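Side-chain contact in protein synthesis inhibitor I (Hordeum vulgare, PDB 4FBC), which belongs to the plant ribosome-inactivating proteins, inhibitors of protein synthesis, and holds adenosine monophosphate in its pocket: residues Gly117-Leu122 against Val174-Arg179. The protein carries 3 engineered substitutions. Sequence-based numbering, arbitrary orientation.
Sequences GTYRDL and VNEATR. With AMP (adenosine monophosphate), chain E.
A single short hydrogen bond, 2.6 Å from Y119 OH to E176 OE2, carries the whole contact between the two segments. Their closest CA atoms, Y119 CA and E176 CA, lie 11.9 Å apart, and the tyrosine and the glutamate reach for each other from opposite directions to span that gap. Carboxylate and ring planes stand 46° apart, and E176 OE2 lies at the ring edge, 3.4 Å from Y119 CE2. The hydroxyl meets OE2 on its anti side, 16° out of the carboxylate plane. With CG anti to the carbonyl carbon (chi1 -51°), E176 CG lies 3.2 Å from Y119 OH; the bend at chi2 then turns the carboxylate to the hydroxyl. Both residues are buried and touch V211 of helix 205-211.

In this ribosome-inactivating protein fold the contact borders the nucleotide pocket, to which G117 and R179 belong. One turn along helix 157-179 from E176, R179 forms a salt bridge with the carboxylate of E176; R179 NH1 donates to E176 OE1 over 3.1 Å, from above the carboxylate plane. R179 NH1 also gives a hydrogen bond to AMP N3 at 3.2 Å, while O2' lies over one guanidinium face. R179 NH2 is held by N86 O, and W214 adds a cation-pi contact. On the tyrosine side, a capping box starts helix 119-123: D121 N donates to T118 OG1 over 3.1 Å, and T118 N returns a weak bond to D121 OD2.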
ATOM      1  N   GLY A 117       8.297  -9.289   4.136  1.00 21.29           N
ATOM      2  CA  GLY A 117       7.045  -8.638   3.781  1.00 23.80           C
ATOM      3  C   GLY A 117       6.515  -8.883   2.379  1.00 22.70           C
ATOM      4  O   GLY A 117       5.549  -8.243   1.962  1.00 21.62           O
ATOM      5  N   THR A 118       7.129  -9.799   1.636  1.00 20.26           N
ATOM      6  CA  THR A 118       6.605 -10.136   0.311  1.00 20.22           C
ATOM      7  C   THR A 118       5.552 -11.222   0.472  1.00 20.96           C
ATOM      8  O   THR A 118       5.559 -11.950   1.462  1.00 20.01           O
ATOM      9  CB  THR A 118       7.707 -10.629  -0.661  1.00 22.81           C
ATOM     10  OG1 THR A 118       8.118 -11.950  -0.300  1.00 23.03           O
ATOM     11  CG2 THR A 118       8.910  -9.694  -0.642  1.00 22.45           C
ATOM     12  N   TYR A 119       4.652 -11.349  -0.497  1.00 20.74           N
ATOM     13  CA  TYR A 119       3.633 -12.385  -0.393  1.00 20.94           C
ATOM     14  C   TYR A 119       4.225 -13.796  -0.468  1.00 23.93           C
ATOM     15  O   TYR A 119       3.668 -14.734   0.103  1.00 20.66           O
ATOM     16  CB  TYR A 119       2.508 -12.167  -1.413  1.00 23.58           C
ATOM     17  CG  TYR A 119       1.748 -10.891  -1.141  1.00 20.56           C
ATOM     18  CD1 TYR A 119       1.148 -10.673   0.096  1.00 20.09           C
ATOM     19  CD2 TYR A 119       1.649  -9.895  -2.107  1.00 22.67           C
ATOM     20  CE1 TYR A 119       0.465  -9.507   0.360  1.00 20.27           C
ATOM     21  CE2 TYR A 119       0.958  -8.719  -1.854  1.00 19.55           C
ATOM     22  CZ  TYR A 119       0.372  -8.535  -0.617  1.00 21.07           C
ATOM     23  OH  TYR A 119      -0.314  -7.375  -0.348  1.00 21.86           O
ATOM     24  N   ARG A 120       5.361 -13.951  -1.143  1.00 23.96           N
ATOM     25  CA  ARG A 120       6.054 -15.237  -1.086  1.00 27.25           C
ATOM     26  C   ARG A 120       6.509 -15.547   0.341  1.00 25.86           C
ATOM     27  O   ARG A 120       6.338 -16.673   0.823  1.00 27.69           O
ATOM     28  CB  ARG A 120       7.255 -15.299  -2.028  1.00 27.96           C
ATOM     29  CG  ARG A 120       7.926 -16.671  -1.948  1.00 31.87           C
ATOM     30  CD  ARG A 120       9.280 -16.736  -2.631  1.00 43.84           C
ATOM     31  NE  ARG A 120       9.811 -18.100  -2.595  1.00 49.19           N
ATOM     32  CZ  ARG A 120      10.598 -18.580  -1.634  1.00 51.36           C
ATOM     33  NH1 ARG A 120      10.970 -17.808  -0.619  1.00 47.10           N
ATOM     34  NH2 ARG A 120      11.022 -19.837  -1.696  1.00 53.08           N
ATOM     35  N   ASP A 121       7.079 -14.551   1.014  1.00 21.65           N
ATOM     36  CA  ASP A 121       7.470 -14.699   2.417  1.00 23.49           C
ATOM     37  C   ASP A 121       6.268 -15.040   3.298  1.00 25.65           C
ATOM     38  O   ASP A 121       6.341 -15.921   4.151  1.00 25.06           O
ATOM     39  CB  ASP A 121       8.114 -13.411   2.950  1.00 22.27           C
ATOM     40  CG  ASP A 121       9.391 -13.036   2.225  1.00 29.88           C
ATOM     41  OD1 ASP A 121      10.066 -13.933   1.669  1.00 32.70           O
ATOM     42  OD2 ASP A 121       9.727 -11.830   2.224  1.00 28.36           O
ATOM     43  N   LEU A 122       5.163 -14.326   3.085  1.00 20.53           N
ATOM     44  CA  LEU A 122       3.998 -14.396   3.968  1.00 21.78           C
ATOM     45  C   LEU A 122       3.080 -15.596   3.731  1.00 23.94           C
ATOM     46  O   LEU A 122       2.535 -16.165   4.679  1.00 26.46           O
ATOM     47  CB  LEU A 122       3.186 -13.102   3.845  1.00 21.44           C
ATOM     48  CG  LEU A 122       3.933 -11.843   4.273  1.00 20.26           C
ATOM     49  CD1 LEU A 122       3.183 -10.622   3.809  1.00 19.97           C
ATOM     50  CD2 LEU A 122       4.082 -11.815   5.779  1.00 22.35           C
ATOM     51  N   VAL A 174      -4.790  -2.062   3.642  1.00 14.28           N
ATOM     52  CA  VAL A 174      -4.199  -0.730   3.680  1.00 13.33           C
ATOM     53  C   VAL A 174      -3.361  -0.454   2.427  1.00 14.14           C
ATOM     54  O   VAL A 174      -3.717   0.389   1.612  1.00 13.40           O
ATOM     55  CB  VAL A 174      -3.355  -0.506   4.958  1.00 15.35           C
ATOM     56  CG1 VAL A 174      -2.714   0.875   4.948  1.00 13.28           C
ATOM     57  CG2 VAL A 174      -4.215  -0.673   6.204  1.00 15.70           C
ATOM     58  N   ASN A 175      -2.245  -1.159   2.266  1.00 14.13           N
ATOM     59  CA  ASN A 175      -1.335  -0.847   1.161  1.00 16.72           C
ATOM     60  C   ASN A 175      -1.893  -1.109  -0.233  1.00 14.69           C
ATOM     61  O   ASN A 175      -1.819  -0.228  -1.099  1.00 15.24           O
ATOM     62  CB  ASN A 175       0.005  -1.573   1.337  1.00 14.92           C
ATOM     63  CG  ASN A 175       0.572  -1.383   2.711  1.00 17.31           C
ATOM     64  OD1 ASN A 175      -0.040  -1.778   3.698  1.00 16.83           O
ATOM     65  ND2 ASN A 175       1.753  -0.772   2.792  1.00 16.97           N
ATOM     66  N   GLU A 176      -2.454  -2.299  -0.462  1.00 14.09           N
ATOM     67  CA  GLU A 176      -2.987  -2.603  -1.787  1.00 14.44           C
ATOM     68  C   GLU A 176      -4.241  -1.776  -2.050  1.00 15.63           C
ATOM     69  O   GLU A 176      -4.498  -1.368  -3.186  1.00 14.57           O
ATOM     70  CB  GLU A 176      -3.284  -4.101  -1.971  1.00 15.42           C
ATOM     71  CG  GLU A 176      -2.126  -5.054  -1.610  1.00 14.29           C
ATOM     72  CD  GLU A 176      -0.826  -4.790  -2.378  1.00 18.22           C
ATOM     73  OE1 GLU A 176      -0.830  -4.036  -3.377  1.00 18.97           O
ATOM     74  OE2 GLU A 176       0.218  -5.361  -1.973  1.00 19.66           O
ATOM     75  N   ALA A 177      -5.004  -1.527  -0.991  1.00 14.56           N
ATOM     76  CA  ALA A 177      -6.176  -0.649  -1.082  1.00 15.30           C
ATOM     77  C   ALA A 177      -5.767   0.745  -1.556  1.00 13.67           C
ATOM     78  O   ALA A 177      -6.434   1.350  -2.395  1.00 13.05           O
ATOM     79  CB  ALA A 177      -6.862  -0.568   0.262  1.00 14.61           C
ATOM     80  N   THR A 178      -4.672   1.264  -1.013  1.00 13.93           N
ATOM     81  CA  THR A 178      -4.155   2.565  -1.454  1.00 13.15           C
ATOM     82  C   THR A 178      -3.755   2.516  -2.934  1.00 13.72           C
ATOM     83  O   THR A 178      -4.096   3.408  -3.722  1.00 11.92           O
ATOM     84  CB  THR A 178      -2.967   3.000  -0.567  1.00 13.93           C
ATOM     85  OG1 THR A 178      -3.420   3.198   0.783  1.00 16.17           O
ATOM     86  CG2 THR A 178      -2.346   4.283  -1.076  1.00 14.06           C
ATOM     87  N   ARG A 179      -3.043   1.459  -3.325  1.00 13.40           N
ATOM     88  CA  ARG A 179      -2.580   1.332  -4.702  1.00 12.55           C
ATOM     89  C   ARG A 179      -3.687   1.169  -5.740  1.00 13.82           C
ATOM     90  O   ARG A 179      -3.548   1.641  -6.868  1.00 12.64           O
ATOM     91  CB  ARG A 179      -1.631   0.146  -4.824  1.00 14.55           C
ATOM     92  CG  ARG A 179      -0.266   0.392  -4.200  1.00 16.26           C
ATOM     93  CD  ARG A 179       0.464  -0.925  -4.043  1.00 16.67           C
ATOM     94  NE  ARG A 179       1.826  -0.742  -3.530  1.00 16.43           N
ATOM     95  CZ  ARG A 179       2.472  -1.645  -2.800  1.00 20.71           C
ATOM     96  NH1 ARG A 179       1.881  -2.790  -2.493  1.00 17.16           N
ATOM     97  NH2 ARG A 179       3.715  -1.408  -2.387  1.00 18.48           N
TER
HETATM   98  P   AMP E 301       9.929  -6.548  -5.398  1.00 64.40           P
HETATM   99  O1P AMP E 301      10.126  -7.748  -4.492  1.00 54.92           O
HETATM  100  O2P AMP E 301      10.254  -6.699  -6.869  1.00 55.05           O
HETATM  101  O3P AMP E 301      10.681  -5.359  -4.835  1.00 44.30           O
HETATM  102  O5' AMP E 301       8.441  -5.996  -5.232  1.00 47.54           O
HETATM  103  C5' AMP E 301       7.422  -6.333  -6.164  1.00 42.52           C
HETATM  104  C4' AMP E 301       6.078  -5.812  -5.713  1.00 33.85           C
HETATM  105  O4' AMP E 301       5.661  -6.519  -4.516  1.00 37.03           O
HETATM  106  C3' AMP E 301       6.039  -4.341  -5.313  1.00 36.45           C
HETATM  107  O3' AMP E 301       5.913  -3.464  -6.424  1.00 36.58           O
HETATM  108  C2' AMP E 301       4.863  -4.280  -4.347  1.00 34.10           C
HETATM  109  O2' AMP E 301       3.630  -4.236  -5.065  1.00 29.63           O
HETATM  110  C1' AMP E 301       4.974  -5.642  -3.648  1.00 33.88           C
HETATM  111  N9  AMP E 301       5.719  -5.568  -2.368  1.00 30.22           N
HETATM  112  C8  AMP E 301       6.924  -6.131  -2.116  1.00 32.33           C
HETATM  113  N7  AMP E 301       7.336  -5.896  -0.841  1.00 31.81           N
HETATM  114  C5  AMP E 301       6.368  -5.168  -0.240  1.00 27.44           C
HETATM  115  C6  AMP E 301       6.147  -4.582   1.110  1.00 27.68           C
HETATM  116  N6  AMP E 301       7.073  -4.729   2.095  1.00 24.52           N
HETATM  117  N1  AMP E 301       4.987  -3.900   1.321  1.00 23.20           N
HETATM  118  C2  AMP E 301       4.064  -3.743   0.347  1.00 21.64           C
HETATM  119  N3  AMP E 301       4.195  -4.252  -0.894  1.00 25.91           N
HETATM  120  C4  AMP E 301       5.302  -4.966  -1.244  1.00 30.31           C